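Long-range contact in lysin (PDB 6IST), which probably cleaves the peptidoglycan of enterococcal cell walls through a calcium-binding CHAP domain, as expected of a phage endolysin: residues R44-P56 and V77-T91. Numbering follows the deposited sequence.
Sequences RPYGNAIALVDQP and VMIWGLGYYAQYGHT
A chi1 of -169° swings CG1 of I50 to the far side from its backbone N, and the turn at chi2 then brings CD1 to 3.6 Å from CA of G81. On the way CG1 passes 3.5 Å from the carbonyl O of A86, while CG2 rests near that of Q87. I50 thus packs against the two ends of the 81-89 loop, G81 and 85-89, almost wholly through backbone atoms, illustrating how a branched side chain can fit itself to main chain. The same residue contributes the direct hydrogen bond between the segments, I50 N to Y88 O (3.1 Å), in which the donor stands well above the carbonyl plane. Close by, CB of A49 packs against the backbone at G89 and H90. The loop connects antiparallel strands 77-80 and 90-94 of the six-stranded CHAP-domain sheet; H90 hydrogen-bonds D108 and touches C29, consistent with a Cys-His-Asp triad of the kind expected in this cysteine peptidase clan. Against the strands, L52 CB lies 4.0 Å from CD1 of I79. The L52 and T91 side chains cross at about a right angle, with L52 CD1 3.6 Å from T91 OG1. T91 OG1 donates to M78 O (2.7 Å), nearly in line with the C=O, and also bonds T33 of helix 29-41. V53 CG2 meets I79 CG2. Toward solvent, the amide of N48 brings ND2 to the edge of the Y88 ring, the two planes 78° apart, and a water bridges ND2 to Q87 O.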
ATOM      1  N   ARG C  44      -4.306  -3.874  10.148  1.00 19.53           N
ATOM      2  CA  ARG C  44      -3.815  -3.838  11.557  1.00 17.14           C
ATOM      3  C   ARG C  44      -4.722  -2.895  12.387  1.00 18.86           C
ATOM      4  O   ARG C  44      -4.609  -1.670  12.311  1.00 18.16           O
ATOM      5  CB  ARG C  44      -2.337  -3.392  11.631  1.00 18.48           C
ATOM      6  CG  ARG C  44      -1.802  -3.321  13.031  1.00 20.81           C
ATOM      7  CD  ARG C  44      -0.279  -3.005  13.096  1.00 26.19           C
ATOM      8  NE  ARG C  44      -0.141  -1.526  13.116  1.00 33.70           N
ATOM      9  CZ  ARG C  44       0.994  -0.810  13.256  1.00 38.89           C
ATOM     10  NH1 ARG C  44       0.933   0.529  13.287  1.00 36.57           N
ATOM     11  NH2 ARG C  44       2.169  -1.415  13.433  1.00 37.45           N
ATOM     12  N   PRO C  45      -5.662  -3.459  13.165  1.00 19.03           N
ATOM     13  CA  PRO C  45      -6.473  -2.628  14.019  1.00 19.78           C
ATOM     14  C   PRO C  45      -5.585  -1.886  14.971  1.00 19.78           C
ATOM     15  O   PRO C  45      -4.585  -2.386  15.390  1.00 21.32           O
ATOM     16  CB  PRO C  45      -7.363  -3.649  14.797  1.00 19.83           C
ATOM     17  CG  PRO C  45      -7.342  -4.878  13.938  1.00 22.41           C
ATOM     18  CD  PRO C  45      -5.975  -4.904  13.316  1.00 21.27           C
ATOM     19  N   TYR C  46      -6.055  -0.733  15.364  1.00 23.16           N
ATOM     20  CA  TYR C  46      -5.303   0.175  16.195  1.00 25.14           C
ATOM     21  C   TYR C  46      -5.796   0.137  17.639  1.00 20.94           C
ATOM     22  O   TYR C  46      -6.949  -0.120  17.925  1.00 21.79           O
ATOM     23  CB  TYR C  46      -5.476   1.563  15.595  1.00 27.84           C
ATOM     24  CG  TYR C  46      -4.851   2.593  16.418  1.00 34.62           C
ATOM     25  CD1 TYR C  46      -3.465   2.815  16.339  1.00 41.18           C
ATOM     26  CD2 TYR C  46      -5.612   3.354  17.302  1.00 36.79           C
ATOM     27  CE1 TYR C  46      -2.864   3.796  17.122  1.00 41.06           C
ATOM     28  CE2 TYR C  46      -5.003   4.316  18.105  1.00 39.97           C
ATOM     29  CZ  TYR C  46      -3.645   4.533  17.989  1.00 39.75           C
ATOM     30  OH  TYR C  46      -3.057   5.493  18.759  1.00 45.40           O
ATOM     31  N   GLY C  47      -4.900   0.325  18.588  1.00 21.48           N
ATOM     32  CA  GLY C  47      -5.304   0.573  19.958  1.00 22.46           C
ATOM     33  C   GLY C  47      -5.600  -0.652  20.785  1.00 22.16           C
ATOM     34  O   GLY C  47      -5.196  -1.751  20.480  1.00 21.86           O
ATOM     35  N   ASN C  48      -6.236  -0.427  21.905  1.00 23.18           N
ATOM     36  CA  ASN C  48      -6.723  -1.506  22.775  1.00 21.92           C
ATOM     37  C   ASN C  48      -8.010  -2.016  22.178  1.00 18.95           C
ATOM     38  O   ASN C  48      -8.522  -1.429  21.247  1.00 18.48           O
ATOM     39  CB  ASN C  48      -7.008  -0.954  24.154  1.00 27.32           C
ATOM     40  CG  ASN C  48      -5.749  -0.631  24.894  1.00 30.64           C
ATOM     41  OD1 ASN C  48      -4.767  -1.278  24.691  1.00 33.39           O
ATOM     42  ND2 ASN C  48      -5.799   0.353  25.804  1.00 34.23           N
ATOM     43  N   ALA C  49      -8.542  -3.084  22.748  1.00 18.07           N
ATOM     44  CA  ALA C  49      -9.780  -3.642  22.281  1.00 19.30           C
ATOM     45  C   ALA C  49     -10.921  -2.679  22.173  1.00 18.39           C
ATOM     46  O   ALA C  49     -11.713  -2.736  21.256  1.00 19.95           O
ATOM     47  CB  ALA C  49     -10.141  -4.828  23.186  1.00 20.45           C
ATOM     48  N   ILE C  50     -11.072  -1.772  23.146  1.00 16.91           N
ATOM     49  CA  ILE C  50     -12.146  -0.867  23.182  1.00 18.83           C
ATOM     50  C   ILE C  50     -12.169   0.087  22.000  1.00 20.06           C
ATOM     51  O   ILE C  50     -13.218   0.578  21.633  1.00 20.61           O
ATOM     52  CB  ILE C  50     -12.113  -0.042  24.505  1.00 19.68           C
ATOM     53  CG1 ILE C  50     -13.396   0.771  24.725  1.00 20.46           C
ATOM     54  CG2 ILE C  50     -10.856   0.851  24.618  1.00 23.01           C
ATOM     55  CD1 ILE C  50     -14.594  -0.157  24.843  1.00 21.43           C
ATOM     56  N   ALA C  51     -10.997   0.383  21.436  1.00 20.05           N
ATOM     57  CA  ALA C  51     -10.908   1.190  20.224  1.00 20.27           C
ATOM     58  C   ALA C  51     -11.536   0.513  19.020  1.00 20.72           C
ATOM     59  O   ALA C  51     -11.911   1.198  18.063  1.00 20.11           O
ATOM     60  CB  ALA C  51      -9.494   1.555  19.884  1.00 23.26           C
ATOM     61  N   LEU C  52     -11.726  -0.811  19.042  1.00 18.50           N
ATOM     62  CA  LEU C  52     -12.574  -1.395  17.966  1.00 18.20           C
ATOM     63  C   LEU C  52     -14.037  -0.840  17.845  1.00 19.82           C
ATOM     64  O   LEU C  52     -14.730  -1.015  16.825  1.00 19.63           O
ATOM     65  CB  LEU C  52     -12.609  -2.912  18.167  1.00 20.70           C
ATOM     66  CG  LEU C  52     -11.295  -3.667  17.984  1.00 22.74           C
ATOM     67  CD1 LEU C  52     -11.396  -5.087  18.519  1.00 21.54           C
ATOM     68  CD2 LEU C  52     -10.790  -3.670  16.533  1.00 22.87           C
ATOM     69  N   VAL C  53     -14.572  -0.225  18.877  1.00 20.73           N
ATOM     70  CA  VAL C  53     -15.945   0.297  18.864  1.00 21.58           C
ATOM     71  C   VAL C  53     -16.043   1.388  17.821  1.00 23.62           C
ATOM     72  O   VAL C  53     -17.023   1.505  17.128  1.00 22.48           O
ATOM     73  CB  VAL C  53     -16.351   0.846  20.256  1.00 21.00           C
ATOM     74  CG1 VAL C  53     -17.601   1.703  20.188  1.00 26.06           C
ATOM     75  CG2 VAL C  53     -16.615  -0.278  21.186  1.00 20.65           C
ATOM     76  N   ASP C  54     -15.023   2.207  17.697  1.00 24.09           N
ATOM     77  CA  ASP C  54     -15.243   3.352  16.818  1.00 28.95           C
ATOM     78  C   ASP C  54     -14.101   3.722  15.858  1.00 26.08           C
ATOM     79  O   ASP C  54     -14.243   4.656  15.093  1.00 26.19           O
ATOM     80  CB  ASP C  54     -15.544   4.538  17.742  1.00 33.25           C
ATOM     81  CG  ASP C  54     -14.322   4.967  18.520  1.00 39.49           C
ATOM     82  OD1 ASP C  54     -14.268   6.173  18.871  1.00 56.48           O
ATOM     83  OD2 ASP C  54     -13.433   4.119  18.792  1.00 40.20           O
ATOM     84  N   GLN C  55     -13.039   2.951  15.794  1.00 25.14           N
ATOM     85  CA  GLN C  55     -11.990   3.282  14.823  1.00 22.06           C
ATOM     86  C   GLN C  55     -12.488   2.995  13.406  1.00 22.18           C
ATOM     87  O   GLN C  55     -13.378   2.155  13.179  1.00 18.15           O
ATOM     88  CB  GLN C  55     -10.725   2.527  15.107  1.00 23.75           C
ATOM     89  CG  GLN C  55     -10.759   1.049  14.772  1.00 23.54           C
ATOM     90  CD  GLN C  55      -9.520   0.306  15.288  1.00 23.77           C
ATOM     91  OE1 GLN C  55      -8.700  -0.076  14.499  1.00 20.15           O
ATOM     92  NE2 GLN C  55      -9.401   0.098  16.609  1.00 21.24           N
ATOM     93  N   PRO C  56     -11.957   3.720  12.417  1.00 24.04           N
ATOM     94  CA  PRO C  56     -12.343   3.416  11.025  1.00 21.18           C
ATOM     95  C   PRO C  56     -11.972   1.996  10.588  1.00 21.32           C
ATOM     96  O   PRO C  56     -10.997   1.372  11.096  1.00 19.12           O
ATOM     97  CB  PRO C  56     -11.540   4.446  10.191  1.00 25.15           C
ATOM     98  CG  PRO C  56     -10.818   5.308  11.164  1.00 25.27           C
ATOM     99  CD  PRO C  56     -10.811   4.645  12.497  1.00 25.44           C
ATOM    100  N   VAL C  77     -15.357 -10.618  14.591  1.00 18.24           N
ATOM    101  CA  VAL C  77     -14.455 -10.146  15.658  1.00 20.38           C
ATOM    102  C   VAL C  77     -15.394  -9.607  16.755  1.00 19.88           C
ATOM    103  O   VAL C  77     -16.191  -8.715  16.506  1.00 16.93           O
ATOM    104  CB  VAL C  77     -13.536  -9.019  15.149  1.00 20.07           C
ATOM    105  CG1 VAL C  77     -12.788  -8.400  16.336  1.00 21.03           C
ATOM    106  CG2 VAL C  77     -12.587  -9.480  14.058  1.00 25.08           C
ATOM    107  N   MET C  78     -15.321 -10.146  17.973  1.00 16.51           N
ATOM    108  CA  MET C  78     -16.150  -9.799  19.074  1.00 18.78           C
ATOM    109  C   MET C  78     -15.527  -8.686  19.807  1.00 19.50           C
ATOM    110  O   MET C  78     -14.292  -8.616  19.986  1.00 21.86           O
ATOM    111  CB  MET C  78     -16.215 -10.987  20.024  1.00 21.42           C
ATOM    112  CG  MET C  78     -16.783 -12.217  19.432  1.00 21.98           C
ATOM    113  SD  MET C  78     -18.442 -12.135  18.815  1.00 17.10           S
ATOM    114  CE  MET C  78     -19.246 -11.173  20.143  1.00 22.35           C
ATOM    115  N   ILE C  79     -16.369  -7.818  20.248  1.00 17.76           N
ATOM    116  CA  ILE C  79     -16.004  -6.666  21.024  1.00 18.03           C
ATOM    117  C   ILE C  79     -16.786  -6.595  22.327  1.00 17.52           C
ATOM    118  O   ILE C  79     -18.025  -6.500  22.318  1.00 16.06           O
ATOM    119  CB  ILE C  79     -16.274  -5.390  20.203  1.00 20.47           C
ATOM    120  CG1 ILE C  79     -15.772  -5.459  18.752  1.00 22.18           C
ATOM    121  CG2 ILE C  79     -15.673  -4.188  20.949  1.00 23.07           C
ATOM    122  CD1 ILE C  79     -16.327  -4.329  17.928  1.00 21.91           C
ATOM    123  N   TRP C  80     -16.067  -6.558  23.452  1.00 19.53           N
ATOM    124  CA  TRP C  80     -16.622  -6.277  24.743  1.00 17.67           C
ATOM    125  C   TRP C  80     -16.292  -4.874  25.063  1.00 18.96           C
ATOM    126  O   TRP C  80     -15.075  -4.496  25.006  1.00 17.95           O
ATOM    127  CB  TRP C  80     -16.025  -7.139  25.764  1.00 18.91           C
ATOM    128  CG  TRP C  80     -16.467  -8.555  25.849  1.00 18.22           C
ATOM    129  CD1 TRP C  80     -17.347  -9.092  26.782  1.00 18.60           C
ATOM    130  CD2 TRP C  80     -16.070  -9.660  25.008  1.00 18.87           C
ATOM    131  NE1 TRP C  80     -17.475 -10.450  26.570  1.00 19.57           N
ATOM    132  CE2 TRP C  80     -16.745 -10.817  25.482  1.00 17.56           C
ATOM    133  CE3 TRP C  80     -15.277  -9.777  23.910  1.00 18.49           C
ATOM    134  CZ2 TRP C  80     -16.570 -12.069  24.855  1.00 18.91           C
ATOM    135  CZ3 TRP C  80     -15.044 -11.036  23.314  1.00 18.90           C
ATOM    136  CH2 TRP C  80     -15.733 -12.146  23.799  1.00 18.93           C
ATOM    137  N   GLY C  81     -17.316  -4.103  25.397  1.00 18.18           N
ATOM    138  CA  GLY C  81     -17.067  -2.661  25.697  1.00 20.10           C
ATOM    139  C   GLY C  81     -17.933  -2.024  26.750  1.00 20.56           C
ATOM    140  O   GLY C  81     -17.958  -0.788  26.815  1.00 23.57           O
ATOM    141  N   LEU C  82     -18.690  -2.804  27.514  1.00 18.93           N
ATOM    142  CA  LEU C  82     -19.691  -2.285  28.455  1.00 20.81           C
ATOM    143  C   LEU C  82     -19.347  -2.691  29.826  1.00 20.62           C
ATOM    144  O   LEU C  82     -18.772  -3.748  30.045  1.00 20.05           O
ATOM    145  CB  LEU C  82     -21.091  -2.787  28.141  1.00 22.29           C
ATOM    146  CG  LEU C  82     -21.501  -2.342  26.716  1.00 26.94           C
ATOM    147  CD1 LEU C  82     -22.797  -3.060  26.327  1.00 37.20           C
ATOM    148  CD2 LEU C  82     -21.655  -0.855  26.637  1.00 29.15           C
ATOM    149  N   GLY C  83     -19.680  -1.857  30.802  1.00 20.34           N
ATOM    150  CA  GLY C  83     -19.437  -2.260  32.191  1.00 21.43           C
ATOM    151  C   GLY C  83     -17.950  -2.219  32.519  1.00 22.68           C
ATOM    152  O   GLY C  83     -17.251  -1.238  32.175  1.00 24.51           O
ATOM    153  N   TYR C  84     -17.439  -3.287  33.150  1.00 22.09           N
ATOM    154  CA  TYR C  84     -15.969  -3.449  33.369  1.00 27.57           C
ATOM    155  C   TYR C  84     -15.114  -3.292  32.113  1.00 23.57           C
ATOM    156  O   TYR C  84     -13.990  -2.850  32.169  1.00 25.58           O
ATOM    157  CB  TYR C  84     -15.613  -4.838  33.937  1.00 32.50           C
ATOM    158  CG  TYR C  84     -16.016  -5.026  35.369  1.00 40.53           C
ATOM    159  CD1 TYR C  84     -15.452  -4.244  36.385  1.00 48.49           C
ATOM    160  CD2 TYR C  84     -16.972  -5.974  35.726  1.00 44.27           C
ATOM    161  CE1 TYR C  84     -15.842  -4.401  37.710  1.00 48.39           C
ATOM    162  CE2 TYR C  84     -17.374  -6.136  37.041  1.00 48.19           C
ATOM    163  CZ  TYR C  84     -16.802  -5.364  38.036  1.00 53.29           C
ATOM    164  OH  TYR C  84     -17.197  -5.575  39.352  1.00 53.44           O
ATOM    165  N   TYR C  85     -15.640  -3.649  30.960  1.00 19.69           N
ATOM    166  CA  TYR C  85     -14.900  -3.668  29.764  1.00 20.45           C
ATOM    167  C   TYR C  85     -14.836  -2.295  29.111  1.00 21.22           C
ATOM    168  O   TYR C  85     -14.226  -2.154  28.073  1.00 21.65           O
ATOM    169  CB  TYR C  85     -15.578  -4.658  28.807  1.00 23.70           C
ATOM    170  CG  TYR C  85     -15.613  -6.040  29.383  1.00 22.66           C
ATOM    171  CD1 TYR C  85     -14.489  -6.819  29.364  1.00 28.12           C
ATOM    172  CD2 TYR C  85     -16.758  -6.559  29.894  1.00 25.17           C
ATOM    173  CE1 TYR C  85     -14.501  -8.104  29.893  1.00 29.95           C
ATOM    174  CE2 TYR C  85     -16.790  -7.821  30.448  1.00 25.05           C
ATOM    175  CZ  TYR C  85     -15.677  -8.589  30.409  1.00 28.14           C
ATOM    176  OH  TYR C  85     -15.709  -9.873  30.936  1.00 38.20           O
ATOM    177  N   ALA C  86     -15.497  -1.267  29.701  1.00 18.92           N
ATOM    178  CA  ALA C  86     -15.568   0.021  29.027  1.00 20.18           C
ATOM    179  C   ALA C  86     -14.179   0.638  29.038  1.00 21.36           C
ATOM    180  O   ALA C  86     -13.854   1.434  28.160  1.00 22.50           O
ATOM    181  CB  ALA C  86     -16.624   0.950  29.640  1.00 20.72           C
ATOM    182  N   GLN C  87     -13.341   0.291  30.003  1.00 23.96           N
ATOM    183  CA  GLN C  87     -12.046   0.936  30.040  1.00 25.17           C
ATOM    184  C   GLN C  87     -11.066   0.510  28.946  1.00 24.61           C
ATOM    185  O   GLN C  87     -10.530   1.367  28.213  1.00 22.77           O
ATOM    186  CB  GLN C  87     -11.445   0.739  31.403  1.00 28.56           C
ATOM    187  CG  GLN C  87     -10.229   1.594  31.566  1.00 32.28           C
ATOM    188  CD  GLN C  87      -9.704   1.549  32.978  1.00 39.70           C
ATOM    189  OE1 GLN C  87     -10.062   0.659  33.746  1.00 41.00           O
ATOM    190  NE2 GLN C  87      -8.775   2.453  33.297  1.00 42.25           N
ATOM    191  N   TYR C  88     -10.780  -0.797  28.868  1.00 20.85           N
ATOM    192  CA  TYR C  88      -9.826  -1.368  27.932  1.00 22.28           C
ATOM    193  C   TYR C  88     -10.419  -2.264  26.847  1.00 20.90           C
ATOM    194  O   TYR C  88      -9.785  -2.514  25.848  1.00 21.71           O
ATOM    195  CB  TYR C  88      -8.817  -2.170  28.680  1.00 26.87           C
ATOM    196  CG  TYR C  88      -8.015  -1.338  29.646  1.00 31.07           C
ATOM    197  CD1 TYR C  88      -7.158  -0.346  29.177  1.00 38.35           C
ATOM    198  CD2 TYR C  88      -8.117  -1.545  31.011  1.00 36.55           C
ATOM    199  CE1 TYR C  88      -6.416   0.433  30.068  1.00 44.60           C
ATOM    200  CE2 TYR C  88      -7.375  -0.766  31.920  1.00 41.37           C
ATOM    201  CZ  TYR C  88      -6.529   0.208  31.436  1.00 45.17           C
ATOM    202  OH  TYR C  88      -5.792   0.974  32.309  1.00 53.79           O
ATOM    203  N   GLY C  89     -11.591  -2.817  27.138  1.00 18.85           N
ATOM    204  CA  GLY C  89     -12.254  -3.771  26.272  1.00 18.71           C
ATOM    205  C   GLY C  89     -11.713  -5.189  26.341  1.00 18.12           C
ATOM    206  O   GLY C  89     -10.791  -5.517  27.058  1.00 20.51           O
ATOM    207  N   HIS C  90     -12.367  -6.050  25.577  1.00 13.18           N
ATOM    208  CA  HIS C  90     -11.851  -7.389  25.332  1.00 12.72           C
ATOM    209  C   HIS C  90     -12.247  -7.725  23.922  1.00 12.26           C
ATOM    210  O   HIS C  90     -13.181  -7.160  23.406  1.00 14.58           O
ATOM    211  CB  HIS C  90     -12.495  -8.344  26.344  1.00 14.73           C
ATOM    212  CG  HIS C  90     -12.032  -9.749  26.197  1.00 15.58           C
ATOM    213  ND1 HIS C  90     -10.728 -10.144  26.342  1.00 19.70           N
ATOM    214  CD2 HIS C  90     -12.727 -10.843  25.854  1.00 19.56           C
ATOM    215  CE1 HIS C  90     -10.628 -11.438  26.091  1.00 18.12           C
ATOM    216  NE2 HIS C  90     -11.846 -11.881  25.790  1.00 18.40           N
ATOM    217  N   THR C  91     -11.578  -8.718  23.326  1.00 12.21           N
ATOM    218  CA  THR C  91     -11.876  -9.130  21.970  1.00 14.63           C
ATOM    219  C   THR C  91     -11.470 -10.558  21.812  1.00 14.79           C
ATOM    220  O   THR C  91     -10.858 -11.114  22.672  1.00 13.96           O
ATOM    221  CB  THR C  91     -11.164  -8.219  20.959  1.00 15.45           C
ATOM    222  OG1 THR C  91     -11.584  -8.541  19.632  1.00 16.58           O
ATOM    223  CG2 THR C  91      -9.598  -8.318  21.059  1.00 15.60           C
TER
HETATM  224  O   HOH W   1      -8.223   2.084  26.586  1.00 32.49           O
HETATM  225  O   HOH W   2      -7.114  -4.275  24.929  1.00 30.69           O